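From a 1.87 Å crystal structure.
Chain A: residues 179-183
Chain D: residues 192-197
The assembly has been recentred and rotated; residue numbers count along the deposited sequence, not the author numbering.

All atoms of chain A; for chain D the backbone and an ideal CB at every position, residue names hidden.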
ATOM      1  N   THR A 179       2.911   0.512  -9.830  1.00 12.36           N
ATOM      2  CA  THR A 179       2.135   0.016  -8.720  1.00 12.55           C
ATOM      3  C   THR A 179       1.999   1.034  -7.582  1.00 12.51           C
ATOM      4  O   THR A 179       1.725   0.656  -6.451  1.00 12.56           O
ATOM      5  CB  THR A 179       2.672  -1.346  -8.179  1.00 12.71           C
ATOM      6  OG1 THR A 179       4.087  -1.313  -8.017  1.00 13.12           O
ATOM      7  CG2 THR A 179       2.332  -2.463  -9.161  1.00 12.90           C
ATOM      8  N   GLY A 180       2.120   2.323  -7.875  1.00 12.58           N
ATOM      9  CA  GLY A 180       1.891   3.330  -6.846  1.00 12.48           C
ATOM     10  C   GLY A 180       2.965   3.319  -5.767  1.00 12.43           C
ATOM     11  O   GLY A 180       2.647   3.384  -4.564  1.00 12.71           O
ATOM     12  N   ALA A 181       4.222   3.244  -6.192  1.00 12.23           N
ATOM     13  CA  ALA A 181       5.371   3.499  -5.294  1.00 12.18           C
ATOM     14  C   ALA A 181       5.597   4.999  -5.197  1.00 12.20           C
ATOM     15  O   ALA A 181       5.026   5.775  -5.972  1.00 11.95           O
ATOM     16  CB  ALA A 181       6.624   2.790  -5.810  1.00 12.10           C
ATOM     17  N   VAL A 182       6.420   5.400  -4.229  1.00 12.32           N
ATOM     18  CA  VAL A 182       6.832   6.810  -4.028  1.00 12.57           C
ATOM     19  C   VAL A 182       7.339   7.434  -5.358  1.00 12.75           C
ATOM     20  O   VAL A 182       6.893   8.526  -5.746  1.00 12.91           O
ATOM     21  CB  VAL A 182       7.892   6.929  -2.913  1.00 12.65           C
ATOM     22  CG1 VAL A 182       8.516   8.333  -2.859  1.00 12.87           C
ATOM     23  CG2 VAL A 182       7.265   6.540  -1.557  1.00 12.60           C
ATOM     24  N   GLY A 183       8.226   6.731  -6.043  1.00 12.69           N
ATOM     25  CA  GLY A 183       8.700   7.161  -7.369  1.00 12.84           C
ATOM     26  C   GLY A 183       7.770   6.721  -8.509  1.00 12.80           C
ATOM     27  O   GLY A 183       7.280   5.591  -8.496  1.00 12.63           O
TER
ATOM     28  N   UNK D 192       4.543  12.586   0.258  1.00 13.05           N
ATOM     29  CA  UNK D 192       3.775  13.780  -0.151  1.00 13.41           C
ATOM     30  C   UNK D 192       2.509  13.508  -0.975  1.00 13.49           C
ATOM     31  O   UNK D 192       1.824  14.468  -1.393  1.00 13.56           O
ATOM     32  CB  UNK D 192       4.688  14.699  -0.964  1.00 13.41           C
ATOM     33  N   UNK D 193       2.195  12.208  -1.144  1.00 13.75           N
ATOM     34  CA  UNK D 193       1.094  11.692  -1.930  1.00 14.06           C
ATOM     35  C   UNK D 193       0.532  10.410  -1.299  1.00 13.57           C
ATOM     36  O   UNK D 193       1.143   9.843  -0.433  1.00 13.36           O
ATOM     37  CB  UNK D 193       1.548  11.430  -3.367  1.00 14.06           C
ATOM     38  N   UNK D 194      -0.595   9.930  -1.818  1.00 13.13           N
ATOM     39  CA  UNK D 194      -1.228   8.642  -1.440  1.00 12.76           C
ATOM     40  C   UNK D 194      -0.231   7.476  -1.515  1.00 12.61           C
ATOM     41  O   UNK D 194      -0.302   6.552  -0.706  1.00 12.21           O
ATOM     42  CB  UNK D 194      -2.423   8.353  -2.350  1.00 12.76           C
ATOM     43  N   UNK D 195       0.658   7.558  -2.505  1.00 12.63           N
ATOM     44  CA  UNK D 195       1.710   6.580  -2.734  1.00 12.86           C
ATOM     45  C   UNK D 195       2.795   6.726  -1.635  1.00 12.94           C
ATOM     46  O   UNK D 195       3.618   7.637  -1.671  1.00 13.18           O
ATOM     47  CB  UNK D 195       2.312   6.759  -4.129  1.00 12.86           C
ATOM     48  N   UNK D 196       2.754   5.848  -0.623  1.00 12.90           N
ATOM     49  CA  UNK D 196       3.572   5.973   0.588  1.00 12.86           C
ATOM     50  C   UNK D 196       2.842   6.494   1.839  1.00 12.98           C
ATOM     51  O   UNK D 196       3.482   6.666   2.879  1.00 13.04           O
ATOM     52  CB  UNK D 196       4.748   6.905   0.288  1.00 12.86           C
ATOM     53  N   UNK D 197       1.518   6.741   1.749  1.00 12.70           N
ATOM     54  CA  UNK D 197       0.730   7.314   2.839  1.00 12.64           C
ATOM     55  C   UNK D 197       0.150   6.224   3.768  1.00 12.66           C
ATOM     56  O   UNK D 197      -0.567   6.543   4.719  1.00 12.47           O
ATOM     57  CB  UNK D 197      -0.402   8.167   2.264  1.00 12.64           C
TER

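Position 192 is out of reach of the chain A stretch. Its ideal CB has no atom of chain A 179-183 within 5.5 Å, so these atoms place little restriction on the side chain. The deposited residue is Val D192, in the m rotamer, and it makes no contact with the stretch.

At position 193 the backbone is extended, with phi/psi of -147/171, and the CA-to-CB bond points toward chain A. No atom of that stretch is within 5.5 Å of the ideal CB, which leaves room for a side chain of some length. Chain A offers the carbonyl oxygen of Val A182 in this direction, an acceptor that could be met by a donor or, through water, by a polar group of either kind. Glutamine, glutamate, lysine or arginine would all be reasonable, and a medium-sized apolar chain could not be excluded. The residue is Gln D193, with chi1 in m and chi2 in t. Its OE1 comes no nearer than 4.4 Å to Val A182 O, as expected for two acceptors, and a water bridges them, donating to Val A182 O at 2.9 Å and to Gln D193 OE1 at 3.0 Å. The contact is therefore polar but indirect.

Position 194 directs its CB sideways, and again nothing of chain A is close. Phi/psi of -52/-36 suits most residues, and a long chain has room to extend clear of the chain A stretch. Arg D194 does so, coming no nearer than 7.4 Å, the distance from its CG to Gly A180 O; its first three chi angles are all t, with NE and NH2 hydrogen-bonded elsewhere in the structure. Arg D194 O accepts a hydrogen bond of 3.1 Å from N of position 197, across a type II beta turn.

Position 195 is the centre of the contact: its CA is 5.2 Å from Gly A180 CA, and its CB points toward chain A. The ideal CB lies 3.4 Å from both Gly A180 O and Ala A181 O. Beside it, Gly A180 has no side chain, leaving space along its backbone. A flat ring could use this space, as could leucine or methionine. The deposited Phe D195, chi1 -45° (m), has more of its surface covered by the opposing stretch (73 Å²) than any other residue of either stretch, with its CB 3.4 Å from Gly A180 O and 3.5 Å from Ala A181 O. The ring lies oblique to Gly A180 CA and Ala A181 O. An ideal CB on Gly A180 would sit 3.0 Å from Phe D195 CD1, a clash, so the bare backbone there accommodates the ring; positive phi independently favours glycine.

At position 196, phi/psi is 103/3. An ideal CB would point toward chain A, 3.1 Å from Val A182 CG2, which is tight, and would also jam against the preceding carbonyl oxygen. Both considerations indicate glycine, the second by itself. With Gly D196 in place, its CA packs 4.3 Å from Val A182 CG2, while the same methyl lies 3.8 Å from Phe D195 O.

Position 197 is out of reach of chain A, so many residues would serve. Asp D197 ends the turn, and its OD2 is hydrogen-bonded elsewhere in the structure.

Chain D 192-197: VQRFGD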
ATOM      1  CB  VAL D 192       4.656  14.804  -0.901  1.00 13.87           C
ATOM      2  CG1 VAL D 192       5.775  15.271   0.010  1.00 14.16           C
ATOM      3  CG2 VAL D 192       5.229  14.253  -2.200  1.00 14.11           C
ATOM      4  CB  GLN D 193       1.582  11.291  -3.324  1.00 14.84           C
ATOM      5  CG  GLN D 193       2.057  12.401  -4.210  1.00 15.67           C
ATOM      6  CD  GLN D 193       2.492  11.844  -5.571  1.00 16.40           C
ATOM      7  OE1 GLN D 193       3.684  11.541  -5.759  1.00 17.24           O
ATOM      8  NE2 GLN D 193       1.590  11.750  -6.511  1.00 16.82           N
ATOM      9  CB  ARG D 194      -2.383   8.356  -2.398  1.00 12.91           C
ATOM     10  CG  ARG D 194      -3.228   7.087  -2.153  1.00 12.91           C
ATOM     11  CD  ARG D 194      -4.344   6.939  -3.163  1.00 13.15           C
ATOM     12  NE  ARG D 194      -5.310   5.927  -2.759  1.00 13.23           N
ATOM     13  CZ  ARG D 194      -6.175   6.003  -1.734  1.00 13.48           C
ATOM     14  NH1 ARG D 194      -6.291   7.098  -1.014  1.00 13.77           N
ATOM     15  NH2 ARG D 194      -6.991   4.976  -1.463  1.00 13.69           N
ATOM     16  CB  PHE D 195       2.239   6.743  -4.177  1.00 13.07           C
ATOM     17  CG  PHE D 195       1.132   6.894  -5.204  1.00 12.97           C
ATOM     18  CD1 PHE D 195       0.124   5.937  -5.307  1.00 12.92           C
ATOM     19  CD2 PHE D 195       1.059   8.016  -6.019  1.00 13.25           C
ATOM     20  CE1 PHE D 195      -0.934   6.100  -6.203  1.00 12.94           C
ATOM     21  CE2 PHE D 195      -0.006   8.184  -6.914  1.00 13.23           C
ATOM     22  CZ  PHE D 195      -1.006   7.216  -6.992  1.00 13.08           C
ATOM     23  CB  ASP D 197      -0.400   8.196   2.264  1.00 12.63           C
ATOM     24  CG  ASP D 197      -1.080   9.098   3.291  1.00 12.67           C
ATOM     25  OD1 ASP D 197      -0.392   9.751   4.132  1.00 12.78           O
ATOM     26  OD2 ASP D 197      -2.366   9.196   3.227  1.00 12.67           O
TER
HETATM   27  O   HOH W   1       6.091  10.866  -4.159  1.00 19.55           O
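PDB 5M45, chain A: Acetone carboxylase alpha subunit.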